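Local coordinates for early transcribed membrane protein 13 (Plasmodium falciparum, PDB 2VWA) that is probably essential for liver-stage development of the malaria parasite and binds phosphatidylethanolamine through its soluble domain, its molecular role being unclear, at residues V51-Q62 with E77-L88. Sequence-based numbering, arbitrary orientation.
Sequences VNNMEYMQKFVQ and ENKAVMDLKYHL. With PTY (phosphatidylethanolamine), chain G.
Met57 of helix 54-67, a selenomethionine, presses its selenium against the backbone of helix 74-99. Its side chain is a knob in a hole made by Val81, Leu84, Lys85 and Leu88, and Met57 SE lies 3.6 Å from Lys85 CA. The chain bends beyond CG, and its end meets Leu88 tip to tip. Leu88 CD2 also touches Tyr56 CE2 at 4.1 Å, the two side chains crossing at about a right angle. The Tyr56 hydroxyl is hydrogen-bonded to His38 ND1 of helix 21-41.

One turn on, Val61 is a second knob, among Glu77, Ala80, Val81 and Leu84. Its chi1 of 170° puts CG1 anti to the backbone N, 3.8 Å from Glu77 CG, and turns CG2 to Leu84 CD2 at 3.5 Å. Glu77 OE1 accepts hydrogen bonds from Asn13 ND2 and Gln65 NE2. On the exposed side, Met54 CE rests 4.0 Å from Met82 SE.

Asn53 caps helix 54-67: its OD1 accepts from Tyr56 N at 2.8 Å. An acyl chain of the lipid lies against Asp83 and Tyr86, with PTY C24 3.7 Å from Tyr86 CD1. Segments 54-62 and 77-88 run at 121° to each other, with knobs-into-holes packing in an all-helical domain whose helix 74-99 also lines the phosphatidylethanolamine pocket.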
ATOM      1  N   VAL A  51       9.098  -1.929  -6.001  1.00 10.82           N
ATOM      2  CA  VAL A  51       8.008  -2.777  -6.484  1.00 11.38           C
ATOM      3  C   VAL A  51       7.782  -3.938  -5.556  1.00 12.16           C
ATOM      4  O   VAL A  51       6.659  -4.382  -5.388  1.00 12.43           O
ATOM      5  CB  VAL A  51       8.290  -3.530  -7.787  1.00 12.00           C
ATOM      6  CG1 VAL A  51       7.023  -3.590  -8.636  1.00 10.08           C
ATOM      7  CG2 VAL A  51       9.489  -3.005  -8.518  1.00 13.57           C
ATOM      8  N   ASN A  52       8.851  -4.490  -5.018  1.00 12.64           N
ATOM      9  CA  ASN A  52       8.688  -5.594  -4.108  1.00 14.53           C
ATOM     10  C   ASN A  52       9.147  -5.198  -2.709  1.00 15.09           C
ATOM     11  O   ASN A  52       9.466  -6.048  -1.892  1.00 16.65           O
ATOM     12  CB  ASN A  52       9.429  -6.834  -4.623  1.00 14.52           C
ATOM     13  CG  ASN A  52       8.770  -7.429  -5.864  1.00 17.46           C
ATOM     14  OD1 ASN A  52       7.570  -7.721  -5.867  1.00 21.36           O
ATOM     15  ND2 ASN A  52       9.548  -7.602  -6.929  1.00 19.38           N
ATOM     16  N   ASN A  53       9.188  -3.908  -2.431  1.00 14.89           N
ATOM     17  CA  ASN A  53       9.634  -3.474  -1.138  1.00 16.19           C
ATOM     18  C   ASN A  53       8.515  -3.502  -0.087  1.00 17.45           C
ATOM     19  O   ASN A  53       7.637  -2.644  -0.086  1.00 15.70           O
ATOM     20  CB  ASN A  53      10.284  -2.097  -1.213  1.00 15.80           C
ATOM     21  CG  ASN A  53      10.892  -1.709   0.083  1.00 14.76           C
ATOM     22  OD1 ASN A  53      10.207  -1.612   1.083  1.00 16.73           O
ATOM     23  ND2 ASN A  53      12.189  -1.512   0.095  1.00 15.85           N
HETATM   24  N   MSE A  54       8.585  -4.501   0.793  1.00 20.05           N
HETATM   25  CA  MSE A  54       7.555  -4.780   1.801  1.00 23.33           C
HETATM   26  C   MSE A  54       7.341  -3.632   2.791  1.00 22.54           C
HETATM   27  O   MSE A  54       6.204  -3.230   3.055  1.00 21.79           O
HETATM   28  CB  MSE A  54       7.915  -6.049   2.567  1.00 25.83           C
HETATM   29  CG  MSE A  54       8.005  -7.246   1.664  1.00 33.12           C
HETATM   30 SE   MSE A  54       6.206  -7.780   1.052  1.00 55.13          SE
HETATM   31  CE  MSE A  54       6.164  -9.552   1.922  1.00 38.93           C
ATOM     32  N   GLU A  55       8.443  -3.112   3.319  1.00 21.97           N
ATOM     33  CA  GLU A  55       8.413  -1.999   4.249  1.00 22.78           C
ATOM     34  C   GLU A  55       7.707  -0.766   3.641  1.00 21.60           C
ATOM     35  O   GLU A  55       6.936  -0.070   4.321  1.00 21.31           O
ATOM     36  CB  GLU A  55       9.839  -1.706   4.678  1.00 22.73           C
ATOM     37  CG  GLU A  55      10.016  -0.529   5.604  1.00 26.01           C
ATOM     38  CD  GLU A  55      11.506  -0.258   5.889  1.00 26.54           C
ATOM     39  OE1 GLU A  55      12.022  -0.851   6.873  1.00 29.48           O
ATOM     40  OE2 GLU A  55      12.135   0.536   5.124  1.00 28.38           O
ATOM     41  N   TYR A  56       7.954  -0.530   2.351  1.00 20.17           N
ATOM     42  CA  TYR A  56       7.284   0.484   1.587  1.00 18.95           C
ATOM     43  C   TYR A  56       5.763   0.297   1.529  1.00 20.49           C
ATOM     44  O   TYR A  56       4.998   1.255   1.701  1.00 19.94           O
ATOM     45  CB  TYR A  56       7.884   0.499   0.197  1.00 17.67           C
ATOM     46  CG  TYR A  56       7.189   1.364  -0.809  1.00 14.17           C
ATOM     47  CD1 TYR A  56       6.934   2.714  -0.549  1.00 10.14           C
ATOM     48  CD2 TYR A  56       6.816   0.834  -2.043  1.00  9.71           C
ATOM     49  CE1 TYR A  56       6.306   3.513  -1.492  1.00  9.11           C
ATOM     50  CE2 TYR A  56       6.197   1.619  -2.996  1.00  9.54           C
ATOM     51  CZ  TYR A  56       5.946   2.950  -2.718  1.00 12.13           C
ATOM     52  OH  TYR A  56       5.332   3.719  -3.672  1.00 13.88           O
HETATM   53  N   MSE A  57       5.303  -0.925   1.303  1.00 21.98           N
HETATM   54  CA  MSE A  57       3.866  -1.121   1.280  1.00 25.53           C
HETATM   55  C   MSE A  57       3.225  -1.050   2.654  1.00 22.13           C
HETATM   56  O   MSE A  57       2.142  -0.501   2.780  1.00 21.05           O
HETATM   57  CB  MSE A  57       3.465  -2.368   0.527  1.00 25.01           C
HETATM   58  CG  MSE A  57       4.606  -3.157   0.057  1.00 29.44           C
HETATM   59 SE   MSE A  57       4.208  -3.679  -1.761  1.00 38.57          SE
HETATM   60  CE  MSE A  57       5.986  -3.538  -2.564  1.00 31.45           C
ATOM     61  N   GLN A  58       3.912  -1.581   3.663  1.00 21.03           N
ATOM     62  CA  GLN A  58       3.481  -1.481   5.048  1.00 20.45           C
ATOM     63  C   GLN A  58       3.316  -0.033   5.493  1.00 18.79           C
ATOM     64  O   GLN A  58       2.278   0.339   6.022  1.00 17.83           O
ATOM     65  CB  GLN A  58       4.466  -2.176   5.971  1.00 21.40           C
ATOM     66  CG  GLN A  58       4.200  -3.647   6.170  1.00 25.83           C
ATOM     67  CD  GLN A  58       4.507  -4.103   7.594  1.00 31.55           C
ATOM     68  OE1 GLN A  58       5.675  -4.224   7.976  1.00 34.92           O
ATOM     69  NE2 GLN A  58       3.456  -4.359   8.388  1.00 31.94           N
ATOM     70  N   LYS A  59       4.337   0.785   5.255  1.00 17.81           N
ATOM     71  CA  LYS A  59       4.288   2.197   5.652  1.00 16.77           C
ATOM     72  C   LYS A  59       3.090   2.864   5.029  1.00 15.43           C
ATOM     73  O   LYS A  59       2.461   3.716   5.655  1.00 15.49           O
ATOM     74  CB  LYS A  59       5.561   2.943   5.277  1.00 17.08           C
ATOM     75  CG  LYS A  59       6.778   2.590   6.104  1.00 18.16           C
ATOM     76  CD  LYS A  59       7.886   3.534   5.711  1.00 23.14           C
ATOM     77  CE  LYS A  59       9.245   3.046   6.158  1.00 25.46           C
ATOM     78  NZ  LYS A  59       9.471   3.361   7.582  1.00 28.79           N
ATOM     79  N   PHE A  60       2.762   2.435   3.818  1.00 14.22           N
ATOM     80  CA  PHE A  60       1.597   2.946   3.093  1.00 13.78           C
ATOM     81  C   PHE A  60       0.251   2.519   3.680  1.00 12.87           C
ATOM     82  O   PHE A  60      -0.672   3.325   3.775  1.00 12.29           O
ATOM     83  CB  PHE A  60       1.652   2.553   1.614  1.00 13.72           C
ATOM     84  CG  PHE A  60       1.505   3.707   0.718  1.00 14.76           C
ATOM     85  CD1 PHE A  60       0.243   4.180   0.382  1.00 15.93           C
ATOM     86  CD2 PHE A  60       2.630   4.383   0.256  1.00 14.86           C
ATOM     87  CE1 PHE A  60       0.108   5.305  -0.432  1.00 16.43           C
ATOM     88  CE2 PHE A  60       2.491   5.509  -0.555  1.00 15.24           C
ATOM     89  CZ  PHE A  60       1.237   5.971  -0.889  1.00 13.77           C
ATOM     90  N   VAL A  61       0.153   1.255   4.066  1.00 11.79           N
ATOM     91  CA  VAL A  61      -1.073   0.729   4.635  1.00 11.64           C
ATOM     92  C   VAL A  61      -1.293   1.340   6.033  1.00 12.47           C
ATOM     93  O   VAL A  61      -2.427   1.631   6.420  1.00 12.47           O
ATOM     94  CB  VAL A  61      -1.078  -0.849   4.664  1.00 11.02           C
ATOM     95  CG1 VAL A  61      -2.242  -1.381   5.475  1.00  8.22           C
ATOM     96  CG2 VAL A  61      -1.121  -1.421   3.239  1.00  8.87           C
ATOM     97  N   GLN A  62      -0.202   1.551   6.766  1.00 12.82           N
ATOM     98  CA  GLN A  62      -0.287   2.144   8.089  1.00 13.87           C
ATOM     99  C   GLN A  62      -0.676   3.620   8.067  1.00 13.98           C
ATOM    100  O   GLN A  62      -1.481   4.049   8.891  1.00 13.31           O
ATOM    101  CB  GLN A  62       0.981   1.881   8.910  1.00 13.59           C
ATOM    102  CG  GLN A  62       1.003   0.431   9.402  1.00 14.88           C
ATOM    103  CD  GLN A  62       2.100   0.083  10.391  1.00 15.37           C
ATOM    104  OE1 GLN A  62       2.223  -1.086  10.784  1.00 15.81           O
ATOM    105  NE2 GLN A  62       2.900   1.081  10.806  1.00 15.98           N
ATOM    106  N   GLU A  77      -4.319  -6.112   7.814  1.00 11.30           N
ATOM    107  CA  GLU A  77      -3.236  -5.235   7.413  1.00 11.99           C
ATOM    108  C   GLU A  77      -2.203  -6.011   6.594  1.00 11.31           C
ATOM    109  O   GLU A  77      -1.795  -5.546   5.545  1.00 11.21           O
ATOM    110  CB  GLU A  77      -2.608  -4.546   8.650  1.00 11.89           C
ATOM    111  CG  GLU A  77      -1.376  -3.692   8.336  1.00 14.06           C
ATOM    112  CD  GLU A  77      -0.827  -2.926   9.525  1.00 14.69           C
ATOM    113  OE1 GLU A  77      -1.569  -2.088  10.124  1.00 17.47           O
ATOM    114  OE2 GLU A  77       0.370  -3.150   9.840  1.00 18.21           O
ATOM    115  N   ASN A  78      -1.806  -7.196   7.067  1.00 11.28           N
ATOM    116  CA  ASN A  78      -0.929  -8.099   6.298  1.00 11.00           C
ATOM    117  C   ASN A  78      -1.529  -8.558   4.968  1.00 11.08           C
ATOM    118  O   ASN A  78      -0.833  -8.673   3.962  1.00 10.92           O
ATOM    119  CB  ASN A  78      -0.522  -9.316   7.133  1.00 10.62           C
ATOM    120  CG  ASN A  78       0.205  -8.935   8.418  1.00 13.16           C
ATOM    121  OD1 ASN A  78       0.816  -7.868   8.512  1.00 15.73           O
ATOM    122  ND2 ASN A  78       0.115  -9.798   9.434  1.00 15.22           N
ATOM    123  N   LYS A  79      -2.827  -8.825   4.948  1.00 10.78           N
ATOM    124  CA  LYS A  79      -3.471  -9.188   3.707  1.00 11.75           C
ATOM    125  C   LYS A  79      -3.509  -7.947   2.730  1.00 10.34           C
ATOM    126  O   LYS A  79      -3.328  -8.082   1.521  1.00  9.63           O
ATOM    127  CB  LYS A  79      -4.843  -9.780   4.026  1.00 11.40           C
ATOM    128  CG  LYS A  79      -5.594 -10.338   2.845  1.00 15.87           C
ATOM    129  CD  LYS A  79      -6.739 -11.274   3.262  1.00 16.47           C
ATOM    130  CE  LYS A  79      -7.928 -11.157   2.268  1.00 24.44           C
ATOM    131  NZ  LYS A  79      -9.267 -10.954   2.979  1.00 28.42           N
ATOM    132  N   ALA A  80      -3.653  -6.742   3.271  1.00  8.86           N
ATOM    133  CA  ALA A  80      -3.709  -5.560   2.432  1.00  8.62           C
ATOM    134  C   ALA A  80      -2.352  -5.250   1.764  1.00  8.14           C
ATOM    135  O   ALA A  80      -2.310  -4.831   0.602  1.00  7.42           O
ATOM    136  CB  ALA A  80      -4.236  -4.364   3.221  1.00  7.60           C
ATOM    137  N   VAL A  81      -1.270  -5.461   2.515  1.00  7.96           N
ATOM    138  CA  VAL A  81       0.115  -5.351   2.061  1.00  8.41           C
ATOM    139  C   VAL A  81       0.392  -6.319   0.935  1.00  9.34           C
ATOM    140  O   VAL A  81       0.878  -5.929  -0.120  1.00  9.22           O
ATOM    141  CB  VAL A  81       1.100  -5.659   3.211  1.00  8.86           C
ATOM    142  CG1 VAL A  81       2.561  -5.865   2.678  1.00  7.99           C
ATOM    143  CG2 VAL A  81       1.045  -4.561   4.276  1.00  6.43           C
HETATM  144  N   MSE A  82       0.054  -7.584   1.139  1.00 11.03           N
HETATM  145  CA  MSE A  82       0.158  -8.569   0.057  1.00 12.86           C
HETATM  146  C   MSE A  82      -0.591  -8.111  -1.212  1.00 12.32           C
HETATM  147  O   MSE A  82      -0.101  -8.285  -2.333  1.00 11.53           O
HETATM  148  CB  MSE A  82      -0.326  -9.948   0.527  1.00 14.26           C
HETATM  149  CG  MSE A  82       0.622 -10.639   1.511  1.00 21.58           C
HETATM  150 SE   MSE A  82       2.502 -10.620   0.843  1.00 45.70          SE
HETATM  151  CE  MSE A  82       2.217 -11.645  -0.841  1.00 35.52           C
ATOM    152  N   ASP A  83      -1.761  -7.507  -1.022  1.00 11.57           N
ATOM    153  CA  ASP A  83      -2.572  -7.057  -2.130  1.00 12.20           C
ATOM    154  C   ASP A  83      -1.889  -5.912  -2.870  1.00 11.20           C
ATOM    155  O   ASP A  83      -1.799  -5.916  -4.074  1.00 10.11           O
ATOM    156  CB  ASP A  83      -3.961  -6.659  -1.630  1.00 13.12           C
ATOM    157  CG  ASP A  83      -4.926  -6.360  -2.758  1.00 18.63           C
ATOM    158  OD1 ASP A  83      -4.714  -5.371  -3.511  1.00 23.13           O
ATOM    159  OD2 ASP A  83      -5.917  -7.115  -2.904  1.00 25.27           O
ATOM    160  N   LEU A  84      -1.394  -4.939  -2.130  1.00 11.46           N
ATOM    161  CA  LEU A  84      -0.618  -3.847  -2.724  1.00 12.07           C
ATOM    162  C   LEU A  84       0.604  -4.323  -3.491  1.00 11.36           C
ATOM    163  O   LEU A  84       0.910  -3.781  -4.539  1.00 12.36           O
ATOM    164  CB  LEU A  84      -0.216  -2.818  -1.657  1.00 12.14           C
ATOM    165  CG  LEU A  84      -1.154  -1.616  -1.553  1.00 12.75           C
ATOM    166  CD1 LEU A  84      -2.614  -1.980  -1.698  1.00 12.68           C
ATOM    167  CD2 LEU A  84      -0.899  -0.889  -0.262  1.00 11.32           C
ATOM    168  N   LYS A  85       1.276  -5.346  -2.993  1.00 10.85           N
ATOM    169  CA  LYS A  85       2.357  -5.979  -3.738  1.00 10.74           C
ATOM    170  C   LYS A  85       1.930  -6.478  -5.110  1.00 10.44           C
ATOM    171  O   LYS A  85       2.566  -6.158  -6.110  1.00 11.79           O
ATOM    172  CB  LYS A  85       2.971  -7.123  -2.939  1.00 11.26           C
ATOM    173  CG  LYS A  85       4.209  -7.746  -3.594  1.00 12.74           C
ATOM    174  CD  LYS A  85       4.839  -8.738  -2.671  1.00 16.28           C
ATOM    175  CE  LYS A  85       5.823  -9.603  -3.417  1.00 22.06           C
ATOM    176  NZ  LYS A  85       6.041 -10.875  -2.674  1.00 25.72           N
ATOM    177  N   TYR A  86       0.853  -7.240  -5.163  1.00  9.54           N
ATOM    178  CA  TYR A  86       0.391  -7.791  -6.385  1.00  9.87           C
ATOM    179  C   TYR A  86       0.044  -6.639  -7.359  1.00  9.10           C
ATOM    180  O   TYR A  86       0.418  -6.680  -8.553  1.00  8.61           O
ATOM    181  CB  TYR A  86      -0.813  -8.729  -6.137  1.00 12.53           C
ATOM    182  CG  TYR A  86      -1.248  -9.555  -7.347  1.00 16.70           C
ATOM    183  CD1 TYR A  86      -2.576  -9.546  -7.795  1.00 20.77           C
ATOM    184  CD2 TYR A  86      -0.318 -10.328  -8.064  1.00 20.51           C
ATOM    185  CE1 TYR A  86      -2.982 -10.314  -8.917  1.00 21.01           C
ATOM    186  CE2 TYR A  86      -0.695 -11.100  -9.177  1.00 21.24           C
ATOM    187  CZ  TYR A  86      -2.023 -11.082  -9.606  1.00 21.77           C
ATOM    188  OH  TYR A  86      -2.367 -11.834 -10.724  1.00 21.21           O
ATOM    189  N   HIS A  87      -0.642  -5.622  -6.843  1.00  6.21           N
ATOM    190  CA  HIS A  87      -1.042  -4.508  -7.631  1.00  5.26           C
ATOM    191  C   HIS A  87       0.194  -3.779  -8.188  1.00  5.12           C
ATOM    192  O   HIS A  87       0.277  -3.537  -9.390  1.00  4.63           O
ATOM    193  CB  HIS A  87      -1.913  -3.562  -6.794  1.00  5.44           C
ATOM    194  CG  HIS A  87      -2.422  -2.377  -7.553  1.00  4.08           C
ATOM    195  ND1 HIS A  87      -3.411  -2.474  -8.510  1.00  3.23           N
ATOM    196  CD2 HIS A  87      -2.083  -1.066  -7.493  1.00  4.01           C
ATOM    197  CE1 HIS A  87      -3.666  -1.277  -9.003  1.00  3.11           C
ATOM    198  NE2 HIS A  87      -2.876  -0.402  -8.403  1.00  5.84           N
ATOM    199  N   LEU A  88       1.164  -3.462  -7.334  1.00  4.18           N
ATOM    200  CA  LEU A  88       2.361  -2.759  -7.821  1.00  4.51           C
ATOM    201  C   LEU A  88       3.097  -3.487  -8.939  1.00  4.67           C
ATOM    202  O   LEU A  88       3.632  -2.846  -9.844  1.00  5.61           O
ATOM    203  CB  LEU A  88       3.335  -2.425  -6.684  1.00  3.80           C
ATOM    204  CG  LEU A  88       3.398  -0.979  -6.196  1.00  5.10           C
ATOM    205  CD1 LEU A  88       2.261  -0.057  -6.683  1.00  5.46           C
ATOM    206  CD2 LEU A  88       3.506  -0.956  -4.717  1.00  5.50           C
TER
HETATM  207  C1  PTY G1230      -4.777   2.833 -15.218  0.50 54.27           C
HETATM  208  C2  PTY G1230      -0.380   6.320 -17.886  0.50 54.13           C
HETATM  209  C3  PTY G1230       0.006   6.199 -16.413  0.50 54.62           C
HETATM  210  O4  PTY G1230      -5.629   1.882 -14.580  0.50 54.98           O
HETATM  211  C5  PTY G1230      -2.446   3.177 -16.012  0.50 54.18           C
HETATM  212  C6  PTY G1230      -3.323   2.429 -15.008  0.50 53.78           C
HETATM  213  O7  PTY G1230      -3.184   1.014 -15.178  0.50 52.71           O
HETATM  214  C8  PTY G1230      -2.280   0.364 -14.224  0.50 51.87           C
HETATM  215  O10 PTY G1230      -1.191   0.861 -13.982  0.50 51.14           O
HETATM  216  C11 PTY G1230      -2.671  -0.932 -13.542  0.50 51.01           C
HETATM  217  C12 PTY G1230      -2.985  -1.997 -14.593  0.50 50.74           C
HETATM  218  C13 PTY G1230      -2.931  -3.421 -14.043  0.50 50.29           C
HETATM  219  C14 PTY G1230      -4.159  -3.774 -13.209  0.50 50.41           C
HETATM  220  C15 PTY G1230      -5.154  -4.638 -13.981  0.50 50.21           C
HETATM  221  C16 PTY G1230      -6.538  -4.611 -13.334  0.50 49.53           C
HETATM  222  C17 PTY G1230      -6.644  -5.688 -12.255  0.50 49.58           C
HETATM  223  C18 PTY G1230      -7.990  -5.662 -11.542  0.50 49.51           C
HETATM  224  C19 PTY G1230      -8.240  -6.983 -10.823  0.50 49.48           C
HETATM  225  C20 PTY G1230      -8.173  -6.812  -9.306  0.50 49.47           C
HETATM  226  C21 PTY G1230      -6.944  -7.482  -8.700  0.50 48.93           C
HETATM  227  C22 PTY G1230      -7.165  -8.978  -8.478  0.50 49.25           C
HETATM  228  C23 PTY G1230      -7.321  -9.333  -7.002  0.50 48.93           C
HETATM  229  C24 PTY G1230      -6.028  -9.890  -6.406  0.50 48.20           C
HETATM  230  C25 PTY G1230      -6.039  -9.680  -4.896  0.50 47.89           C
HETATM  231  C26 PTY G1230      -4.677  -9.898  -4.245  0.50 47.19           C
HETATM  232  C27 PTY G1230      -4.873 -10.018  -2.741  0.50 47.16           C
HETATM  233  C28 PTY G1230      -3.794 -10.839  -2.050  0.50 47.63           C
HETATM  234  C29 PTY G1230      -3.901 -10.643  -0.550  0.50 47.22           C
HETATM  235  C30 PTY G1230      -6.609   1.118 -15.343  0.50 55.26           C
HETATM  236  C31 PTY G1230      -6.174  -0.032 -16.227  0.50 55.66           C
HETATM  237  O30 PTY G1230      -7.786   1.425 -15.252  0.50 54.83           O
HETATM  238  C32 PTY G1230      -6.613  -1.369 -15.637  0.50 55.98           C
HETATM  239  C33 PTY G1230      -6.576  -2.465 -16.699  0.50 56.76           C
HETATM  240  C34 PTY G1230      -7.851  -3.309 -16.686  0.50 57.11           C
HETATM  241  C35 PTY G1230      -7.640  -4.620 -17.444  0.50 57.66           C
HETATM  242  C36 PTY G1230      -8.808  -4.898 -18.389  0.50 58.29           C
HETATM  243  C37 PTY G1230      -9.659  -6.064 -17.896  0.50 58.60           C
HETATM  244  C38 PTY G1230     -11.122  -5.878 -18.287  0.50 59.34           C
HETATM  245  C39 PTY G1230     -12.005  -5.621 -17.067  0.50 59.81           C
HETATM  246  C40 PTY G1230     -13.030  -6.740 -16.869  0.50 60.07           C
HETATM  247  C41 PTY G1230     -13.526  -6.797 -15.425  0.50 60.01           C
HETATM  248  C42 PTY G1230     -13.104  -8.096 -14.738  0.50 60.05           C
HETATM  249  C43 PTY G1230     -14.106  -8.502 -13.659  0.50 60.21           C
HETATM  250  C44 PTY G1230     -13.403  -8.877 -12.368  0.50 59.94           C
HETATM  251  P1  PTY G1230      -2.237   5.667 -15.051  0.50 55.81           P
HETATM  252  O11 PTY G1230      -1.068   6.653 -15.582  0.50 55.03           O
HETATM  253  O12 PTY G1230      -2.353   5.847 -13.554  0.50 54.74           O
HETATM  254  O13 PTY G1230      -3.463   5.890 -15.910  0.50 55.55           O
HETATM  255  O14 PTY G1230      -1.670   4.174 -15.340  0.50 54.95           O
HETATM  256  N1  PTY G1230       0.404   7.373 -18.502  0.50 53.40           N